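Local coordinates for protein beta-fructofuranosidase (Arabidopsis thaliana, PDB 2OXB) that hydrolyses sucrose and related beta-fructofuranosides in the plant cell wall, accepting 1-kestose well, neokestose and levan less readily, and inulin not at all, at residues A[128-133]-A[172-177]; A[337-342]-A[366-371]; A[393-398]-A[442-447]. The protein carries 1 engineered substitution. All coordinates share one frame; numbering follows the deposited sequence.

Interaction 1: A[128-133]-A[172-177]; sequences PLMAPD and ITYTSK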
loop_
_atom_site.group_PDB
_atom_site.type_symbol
_atom_site.label_atom_id
_atom_site.label_comp_id
_atom_site.label_asym_id
_atom_site.label_seq_id
_atom_site.Cartn_x
_atom_site.Cartn_y
_atom_site.Cartn_z
ATOM N N PRO A 128 29.231 7.138 5.217
ATOM C CA PRO A 128 28.260 6.038 5.326
ATOM C C PRO A 128 28.687 4.910 6.261
ATOM O O PRO A 128 29.873 4.610 6.365
ATOM C CB PRO A 128 28.158 5.545 3.888
ATOM C CG PRO A 128 29.581 5.663 3.434
ATOM C CD PRO A 128 29.933 7.063 3.920
ATOM N N LEU A 129 27.711 4.285 6.919
ATOM C CA LEU A 129 27.958 3.169 7.839
ATOM C C LEU A 129 28.115 1.863 7.059
ATOM O O LEU A 129 28.778 0.916 7.505
ATOM C CB LEU A 129 26.799 3.025 8.841
ATOM C CG LEU A 129 26.780 3.877 10.120
ATOM C CD1 LEU A 129 27.334 5.254 9.842
ATOM C CD2 LEU A 129 25.365 3.967 10.668
ATOM N N MET A 130 27.495 1.820 5.888
ATOM C CA MET A 130 27.562 0.638 5.049
ATOM C C MET A 130 27.718 1.051 3.599
ATOM O O MET A 130 27.010 1.922 3.112
ATOM C CB MET A 130 26.297 -0.194 5.238
ATOM C CG MET A 130 26.142 -0.711 6.652
ATOM S SD MET A 130 24.458 -1.199 7.014
ATOM C CE MET A 130 23.999 0.039 8.235
ATOM N N ALA A 131 28.654 0.426 2.907
ATOM C CA ALA A 131 28.865 0.771 1.522
ATOM C C ALA A 131 29.405 -0.397 0.720
ATOM O O ALA A 131 30.132 -1.243 1.238
ATOM C CB ALA A 131 29.822 1.943 1.436
ATOM N N PRO A 132 29.037 -0.467 -0.562
ATOM C CA PRO A 132 29.517 -1.551 -1.414
ATOM C C PRO A 132 30.984 -1.291 -1.729
ATOM O O PRO A 132 31.345 -0.182 -2.109
ATOM C CB PRO A 132 28.609 -1.447 -2.635
ATOM C CG PRO A 132 28.352 0.018 -2.731
ATOM C CD PRO A 132 28.105 0.409 -1.291
ATOM N N ASP A 133 31.828 -2.304 -1.547
ATOM C CA ASP A 133 33.259 -2.158 -1.805
ATOM C C ASP A 133 33.851 -3.367 -2.529
ATOM O O ASP A 133 33.118 -4.157 -3.125
ATOM C CB ASP A 133 34.011 -1.937 -0.493
ATOM C CG ASP A 133 33.730 -3.020 0.519
ATOM O OD1 ASP A 133 33.428 -4.151 0.082
ATOM O OD2 ASP A 133 33.821 -2.751 1.741
ATOM N N ILE A 172 20.337 -7.932 1.758
ATOM C CA ILE A 172 21.592 -8.035 2.489
ATOM C C ILE A 172 21.464 -7.528 3.908
ATOM O O ILE A 172 21.018 -6.409 4.138
ATOM C CB ILE A 172 22.705 -7.238 1.803
ATOM C CG1 ILE A 172 22.944 -7.804 0.399
ATOM C CG2 ILE A 172 23.980 -7.279 2.660
ATOM C CD1 ILE A 172 23.929 -7.012 -0.411
ATOM N N THR A 173 21.871 -8.337 4.872
ATOM C CA THR A 173 21.761 -7.899 6.249
ATOM C C THR A 173 23.097 -7.521 6.868
ATOM O O THR A 173 24.143 -8.040 6.492
ATOM C CB THR A 173 21.074 -8.975 7.105
ATOM O OG1 THR A 173 21.286 -8.692 8.490
ATOM C CG2 THR A 173 21.602 -10.349 6.763
ATOM N N TYR A 174 23.053 -6.581 7.802
ATOM C CA TYR A 174 24.248 -6.122 8.495
ATOM C C TYR A 174 23.974 -6.167 9.984
ATOM O O TYR A 174 23.024 -5.547 10.456
ATOM C CB TYR A 174 24.590 -4.669 8.142
ATOM C CG TYR A 174 25.425 -4.453 6.907
ATOM C CD1 TYR A 174 24.864 -4.558 5.639
ATOM C CD2 TYR A 174 26.774 -4.106 7.012
ATOM C CE1 TYR A 174 25.616 -4.322 4.495
ATOM C CE2 TYR A 174 27.546 -3.872 5.878
ATOM C CZ TYR A 174 26.958 -3.983 4.616
ATOM O OH TYR A 174 27.706 -3.772 3.471
ATOM N N THR A 175 24.793 -6.901 10.723
ATOM C CA THR A 175 24.630 -6.960 12.165
ATOM C C THR A 175 25.396 -5.759 12.699
ATOM O O THR A 175 26.404 -5.352 12.120
ATOM C CB THR A 175 25.218 -8.270 12.767
ATOM O OG1 THR A 175 26.588 -8.424 12.368
ATOM C CG2 THR A 175 24.417 -9.476 12.295
ATOM N N SER A 176 24.914 -5.176 13.790
ATOM C CA SER A 176 25.584 -4.020 14.377
ATOM C C SER A 176 25.898 -4.254 15.837
ATOM O O SER A 176 25.069 -4.747 16.598
ATOM C CB SER A 176 24.720 -2.761 14.243
ATOM O OG SER A 176 25.399 -1.611 14.710
ATOM N N LYS A 177 27.113 -3.891 16.219
ATOM C CA LYS A 177 27.567 -4.037 17.589
ATOM C C LYS A 177 26.677 -3.180 18.486
ATOM O O LYS A 177 25.995 -3.696 19.364
ATOM C CB LYS A 177 29.023 -3.568 17.685
ATOM C CG LYS A 177 29.922 -4.007 16.527
ATOM C CD LYS A 177 30.046 -5.519 16.451
ATOM C CE LYS A 177 31.315 -5.946 15.733
ATOM N NZ LYS A 177 32.560 -5.653 16.505
#

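Interaction 2: A[337-342]-A[366-371]; sequences RLRTKQ and QADVEV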
loop_
_atom_site.group_PDB
_atom_site.type_symbol
_atom_site.label_atom_id
_atom_site.label_comp_id
_atom_site.label_asym_id
_atom_site.label_seq_id
_atom_site.Cartn_x
_atom_site.Cartn_y
_atom_site.Cartn_z
ATOM N N ARG A 337 -13.702 10.260 10.358
ATOM C CA ARG A 337 -14.079 11.497 11.023
ATOM C C ARG A 337 -14.425 12.539 9.962
ATOM O O ARG A 337 -15.114 13.523 10.231
ATOM C CB ARG A 337 -12.921 11.991 11.882
ATOM C CG ARG A 337 -12.575 11.029 12.992
ATOM C CD ARG A 337 -11.421 11.522 13.809
ATOM N NE ARG A 337 -11.019 10.539 14.810
ATOM C CZ ARG A 337 -9.968 10.695 15.607
ATOM N NH1 ARG A 337 -9.221 11.793 15.510
ATOM N NH2 ARG A 337 -9.665 9.761 16.497
ATOM N N LEU A 338 -13.928 12.311 8.752
ATOM C CA LEU A 338 -14.162 13.203 7.628
ATOM C C LEU A 338 -15.538 12.910 7.028
ATOM O O LEU A 338 -15.922 13.482 6.005
ATOM C CB LEU A 338 -13.061 12.997 6.572
ATOM C CG LEU A 338 -11.592 13.216 6.963
ATOM C CD1 LEU A 338 -10.669 12.557 5.944
ATOM C CD2 LEU A 338 -11.299 14.693 7.038
ATOM N N ARG A 339 -16.277 12.012 7.668
ATOM C CA ARG A 339 -17.612 11.635 7.197
ATOM C C ARG A 339 -18.675 12.685 7.514
ATOM O O ARG A 339 -18.828 13.077 8.664
ATOM C CB ARG A 339 -18.026 10.309 7.828
ATOM C CG ARG A 339 -17.197 9.130 7.404
ATOM C CD ARG A 339 -17.704 7.881 8.084
ATOM N NE ARG A 339 -16.992 6.699 7.619
ATOM C CZ ARG A 339 -17.202 5.469 8.068
ATOM N NH1 ARG A 339 -18.112 5.239 9.003
ATOM N NH2 ARG A 339 -16.492 4.470 7.572
ATOM N N THR A 340 -19.411 13.122 6.494
ATOM C CA THR A 340 -20.460 14.124 6.681
ATOM C C THR A 340 -21.438 13.686 7.752
ATOM O O THR A 340 -21.829 12.515 7.808
ATOM C CB THR A 340 -21.283 14.390 5.392
ATOM O OG1 THR A 340 -20.504 15.153 4.464
ATOM C CG2 THR A 340 -22.562 15.162 5.723
ATOM N N LYS A 341 -21.823 14.635 8.602
ATOM C CA LYS A 341 -22.767 14.367 9.681
ATOM C C LYS A 341 -23.987 13.635 9.130
ATOM O O LYS A 341 -24.637 12.880 9.848
ATOM C CB LYS A 341 -23.204 15.677 10.358
ATOM C CG LYS A 341 -22.212 16.228 11.391
ATOM C CD LYS A 341 -22.861 17.295 12.284
ATOM C CE LYS A 341 -22.021 17.597 13.534
ATOM N NZ LYS A 341 -22.686 18.576 14.448
ATOM N N GLN A 342 -24.285 13.847 7.850
ATOM C CA GLN A 342 -25.429 13.184 7.249
ATOM C C GLN A 342 -25.246 11.669 7.198
ATOM O O GLN A 342 -24.586 11.089 8.058
ATOM C CB GLN A 342 -25.699 13.739 5.850
ATOM C CG GLN A 342 -27.023 14.471 5.781
ATOM C CD GLN A 342 -28.183 13.600 6.241
ATOM O OE1 GLN A 342 -28.714 12.799 5.474
ATOM N NE2 GLN A 342 -28.564 13.735 7.509
ATOM N N GLN A 366 -16.155 12.393 -3.508
ATOM C CA GLN A 366 -15.340 12.499 -2.298
ATOM C C GLN A 366 -16.046 11.856 -1.108
ATOM O O GLN A 366 -16.277 12.500 -0.090
ATOM C CB GLN A 366 -15.066 13.976 -2.011
ATOM C CG GLN A 366 -13.843 14.236 -1.133
ATOM C CD GLN A 366 -13.581 15.726 -0.923
ATOM O OE1 GLN A 366 -13.343 16.463 -1.879
ATOM N NE2 GLN A 366 -13.629 16.167 0.334
ATOM N N ALA A 367 -16.356 10.570 -1.236
ATOM C CA ALA A 367 -17.085 9.859 -0.195
ATOM C C ALA A 367 -16.568 8.476 0.180
ATOM O O ALA A 367 -15.645 7.947 -0.422
ATOM C CB ALA A 367 -18.559 9.755 -0.607
ATOM N N ASP A 368 -17.203 7.892 1.186
ATOM C CA ASP A 368 -16.862 6.564 1.672
ATOM C C ASP A 368 -18.024 5.642 1.311
ATOM O O ASP A 368 -19.136 5.789 1.842
ATOM C CB ASP A 368 -16.689 6.599 3.192
ATOM C CG ASP A 368 -16.139 5.300 3.751
ATOM O OD1 ASP A 368 -16.533 4.217 3.266
ATOM O OD2 ASP A 368 -15.324 5.352 4.695
ATOM N N VAL A 369 -17.783 4.699 0.405
ATOM C CA VAL A 369 -18.844 3.779 0.014
ATOM C C VAL A 369 -18.696 2.491 0.793
ATOM O O VAL A 369 -17.613 2.166 1.252
ATOM C CB VAL A 369 -18.798 3.435 -1.485
ATOM C CG1 VAL A 369 -20.116 2.777 -1.894
ATOM C CG2 VAL A 369 -18.520 4.680 -2.305
ATOM N N GLU A 370 -19.786 1.755 0.940
ATOM C CA GLU A 370 -19.731 0.501 1.675
ATOM C C GLU A 370 -21.023 -0.295 1.426
ATOM O O GLU A 370 -22.121 0.169 1.731
ATOM C CB GLU A 370 -19.515 0.803 3.166
ATOM C CG GLU A 370 -19.100 -0.390 3.999
ATOM C CD GLU A 370 -18.631 -0.006 5.393
ATOM O OE1 GLU A 370 -17.808 0.931 5.505
ATOM O OE2 GLU A 370 -19.071 -0.644 6.383
ATOM N N VAL A 371 -20.884 -1.485 0.849
ATOM C CA VAL A 371 -22.035 -2.335 0.526
ATOM C C VAL A 371 -21.895 -3.731 1.128
ATOM O O VAL A 371 -20.795 -4.186 1.453
ATOM C CB VAL A 371 -22.192 -2.517 -1.017
ATOM C CG1 VAL A 371 -23.596 -2.980 -1.356
ATOM C CG2 VAL A 371 -21.852 -1.226 -1.739
#

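Interaction 3: A[393-398]-A[442-447]; sequences LICSKM and LMCSDQ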
loop_
_atom_site.group_PDB
_atom_site.type_symbol
_atom_site.label_atom_id
_atom_site.label_comp_id
_atom_site.label_asym_id
_atom_site.label_seq_id
_atom_site.Cartn_x
_atom_site.Cartn_y
_atom_site.Cartn_z
ATOM N N LEU A 393 -5.892 -11.041 -15.027
ATOM C CA LEU A 393 -6.133 -11.572 -16.365
ATOM C C LEU A 393 -7.589 -11.876 -16.668
ATOM O O LEU A 393 -8.064 -11.676 -17.796
ATOM C CB LEU A 393 -5.343 -12.861 -16.571
ATOM C CG LEU A 393 -4.576 -13.029 -17.882
ATOM C CD1 LEU A 393 -3.282 -12.220 -17.794
ATOM C CD2 LEU A 393 -4.266 -14.504 -18.108
ATOM N N ILE A 394 -8.301 -12.385 -15.677
ATOM C CA ILE A 394 -9.689 -12.714 -15.913
ATOM C C ILE A 394 -10.528 -11.453 -16.022
ATOM O O ILE A 394 -11.419 -11.380 -16.855
ATOM C CB ILE A 394 -10.273 -13.591 -14.796
ATOM C CG1 ILE A 394 -9.241 -14.607 -14.308
ATOM C CG2 ILE A 394 -11.488 -14.306 -15.325
ATOM C CD1 ILE A 394 -8.644 -15.443 -15.426
ATOM N N CYS A 395 -10.234 -10.470 -15.177
ATOM C CA CYS A 395 -10.964 -9.220 -15.168
ATOM C C CYS A 395 -10.716 -8.443 -16.439
ATOM O O CYS A 395 -11.528 -7.637 -16.846
ATOM C CB CYS A 395 -10.547 -8.376 -13.973
ATOM S SG CYS A 395 -10.942 -9.086 -12.345
ATOM N N SER A 396 -9.576 -8.686 -17.060
ATOM C CA SER A 396 -9.224 -8.009 -18.300
ATOM C C SER A 396 -9.796 -8.705 -19.542
ATOM O O SER A 396 -10.072 -8.045 -20.541
ATOM C CB SER A 396 -7.696 -7.904 -18.430
ATOM O OG SER A 396 -7.193 -6.805 -17.714
ATOM N N LYS A 397 -9.955 -10.029 -19.471
ATOM C CA LYS A 397 -10.480 -10.848 -20.572
ATOM C C LYS A 397 -12.013 -10.828 -20.570
ATOM O O LYS A 397 -12.660 -11.148 -21.567
ATOM C CB LYS A 397 -9.963 -12.295 -20.437
ATOM C CG LYS A 397 -9.425 -12.929 -21.720
ATOM C CD LYS A 397 -8.270 -12.127 -22.347
ATOM C CE LYS A 397 -7.096 -11.985 -21.397
ATOM N NZ LYS A 397 -6.652 -13.319 -20.914
ATOM N N MET A 398 -12.592 -10.473 -19.431
ATOM C CA MET A 398 -14.044 -10.376 -19.311
ATOM C C MET A 398 -14.380 -9.004 -18.743
ATOM O O MET A 398 -14.368 -8.797 -17.529
ATOM C CB MET A 398 -14.601 -11.478 -18.402
ATOM C CG MET A 398 -14.673 -12.838 -19.073
ATOM S SD MET A 398 -15.289 -14.120 -17.988
ATOM C CE MET A 398 -16.785 -14.609 -18.820
ATOM N N LEU A 442 -14.242 -13.460 -7.165
ATOM C CA LEU A 442 -13.458 -12.578 -7.988
ATOM C C LEU A 442 -13.760 -11.100 -7.753
ATOM O O LEU A 442 -14.904 -10.661 -7.892
ATOM C CB LEU A 442 -13.712 -12.888 -9.459
ATOM C CG LEU A 442 -12.930 -11.953 -10.378
ATOM C CD1 LEU A 442 -11.448 -12.274 -10.241
ATOM C CD2 LEU A 442 -13.389 -12.101 -11.811
ATOM N N MET A 443 -12.742 -10.327 -7.402
ATOM C CA MET A 443 -12.948 -8.899 -7.224
ATOM C C MET A 443 -12.239 -8.234 -8.411
ATOM O O MET A 443 -11.029 -8.418 -8.602
ATOM C CB MET A 443 -12.359 -8.403 -5.885
ATOM C CG MET A 443 -13.095 -7.184 -5.291
ATOM S SD MET A 443 -12.296 -6.371 -3.842
ATOM C CE MET A 443 -11.728 -4.753 -4.585
ATOM N N CYS A 444 -13.004 -7.503 -9.224
ATOM C CA CYS A 444 -12.457 -6.791 -10.383
ATOM C C CYS A 444 -12.625 -5.292 -10.218
ATOM O O CYS A 444 -13.589 -4.827 -9.614
ATOM C CB CYS A 444 -13.177 -7.176 -11.672
ATOM S SG CYS A 444 -12.966 -8.884 -12.267
ATOM N N SER A 445 -11.681 -4.539 -10.774
ATOM C CA SER A 445 -11.709 -3.072 -10.734
ATOM C C SER A 445 -11.436 -2.603 -12.152
ATOM O O SER A 445 -10.292 -2.354 -12.520
ATOM C CB SER A 445 -10.623 -2.528 -9.803
ATOM O OG SER A 445 -10.782 -1.139 -9.627
ATOM N N ASP A 446 -12.497 -2.511 -12.949
ATOM C CA ASP A 446 -12.386 -2.097 -14.343
ATOM C C ASP A 446 -12.045 -0.620 -14.512
ATOM O O ASP A 446 -12.635 0.253 -13.865
ATOM C CB ASP A 446 -13.687 -2.392 -15.076
ATOM C CG ASP A 446 -13.459 -3.126 -16.369
ATOM O OD1 ASP A 446 -13.264 -4.370 -16.312
ATOM O OD2 ASP A 446 -13.461 -2.454 -17.431
ATOM N N GLN A 447 -11.109 -0.342 -15.411
ATOM C CA GLN A 447 -10.667 1.028 -15.657
ATOM C C GLN A 447 -10.794 1.448 -17.124
ATOM O O GLN A 447 -10.556 2.603 -17.470
ATOM C CB GLN A 447 -9.226 1.147 -15.174
ATOM C CG GLN A 447 -9.011 0.486 -13.801
ATOM C CD GLN A 447 -9.447 1.374 -12.641
ATOM O OE1 GLN A 447 -9.734 0.892 -11.540
ATOM N NE2 GLN A 447 -9.477 2.684 -12.879
#

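Interaction 1: A[128-133]-A[172-177]
Tyr174 of strand 172-176 and Met130 of the loop 128-133 make this contact almost alone, a Met-aromatic pair buried in the five-bladed beta-propeller of family 32. Along the strand, Thr173 comes first and turns its back on the loop; its hydroxyl is tied to the carbonyl of Val159 on the neighbouring strand. The next residue, Tyr174, points at the loop and offers one broad face. Met130 is laid across that face from the hydroxyl end to the root: its CB lies near CZ, its CG sits 3.5 Å from CD2, and its SD stands 3.4 Å from CG of Tyr174. The two chains therefore run antiparallel, Met130 heading for the root of the ring as Tyr174 heads for the loop. Met130 CG makes a CH-pi contact with the Tyr174 ring, 18° off its normal, while SD lies 3.7 Å from the ring centroid. Methionine suits the place because its unbranched thioether, nearly straight at chi2 (161°), can lie flat along a ring. Ser176, two residues on, touches Trp182, against which Met130 also packs. Strand 168-176 is the middle of three, between 157-165 and 182-192, whereas the loop joins strand 103-110 of the preceding sheet through a classic beta bulge, Leu129 and Met130 both facing Gln105, so the contact packs one sheet against the next.

Interaction 2: A[337-342]-A[366-371]
Asp368 OD2 is gripped by two arginines, NH2 of Arg339 from the loop 337-342 and NH2 of Arg476 from the adjoining strand 473-480. The bond from Arg339 NH2 to Asp368 OD2 is 3.2 Å long with an N-H...O angle of 148°, a moderately bent salt bridge. It reaches the oxygen from above the carboxylate, 59° out of its plane, and the guanidinium stands almost perpendicular to that carboxylate while keeping the oxygen at its own edge. Asp368 holds CG anti to its backbone N (chi1 -172°), carrying the short acid out toward the loop. Arg339 covers the rest of the gap with a chain extended from CG to NE, and arginine suits the place because this length carries the guanidinium across from the loop to the acid. The two guanidinium groups at OD2 would probably favour the ionised form of the buried Asp368.

Strand 367-374 runs between strands 521-530 and 473-480 in a six-stranded antiparallel sheet of the C-terminal beta-sandwich, and its side chains alternate accordingly. Val369 and Val371 turn to the apolar interior and pack on Leu411 of the other sheet; Asp368 and Glu370 take the opposite face, where both touch Trp529. The same tryptophan makes a cation-pi contact with Arg339, whose NH2 is also salt-bridged to Glu336. Glu370 OE1 lies 4.3 Å from Arg339 NH2, well out of the guanidinium plane, and so adds only a general attraction of charge.

Interaction 3: A[393-398]-A[442-447]
Helix 393-397 passes strand 442-446 with their axes 8.4 Å apart at closest approach and inclined at 55°, and this brings the CA atoms of Cys395 and Cys444 to 5.6 Å. A disulfide closes the gap: SG of Cys395 is bonded to SG of Cys444 at 2.0 Å, with a chi3 of -84° that makes the bridge left-handed and close to the preferred right-angled twist. Leu442, one alternation back along the strand, points the same way and packs its branched end against the sulfur of the helix, its CD1 lying 3.9 Å from Cys395 SG. A branched apolar residue suits a disulfide buried between two elements.

In the C-terminal beta-sandwich of this secreted enzyme, strand 439-446 shows its outward side to the helix and its inward side to the facing sheet. Met443 and Ser445 accordingly point away from the helix, toward strands 483-488 and 493-498. Ser445 OG donates a 3.0 Å bond to Gln447 OE1, in the carbonyl plane, and the same oxygen is also hydrogen-bonded to Ser497, which satisfies this buried amide oxygen twice. Toward the end of the strand Asp446 swings back to the helix. Its OD1 lies 3.7 Å from Cys395 O, too far for a hydrogen bond, while OD2 finds its partner in the hydroxyl of Ser448.

Interaction 1 belongs to the N-terminal propeller, while interactions 2 and 3 share the C-terminal sandwich, on the opposite side of the chain's centre. The first lies about 47 Å and 44 Å, centre to centre, from the second and third. Those two are about 10 Å apart at their nearest atoms and use different sheets, 366-371 in one and 442-447 in the other. Chemistry follows place: the buried propeller contact relies on sulfur over an aromatic face, the partly buried contact of interaction 2 on charge, and the buried helix-strand contact of interaction 3 on a covalent bond. In all three, a strand meets a segment that is not its sheet neighbour.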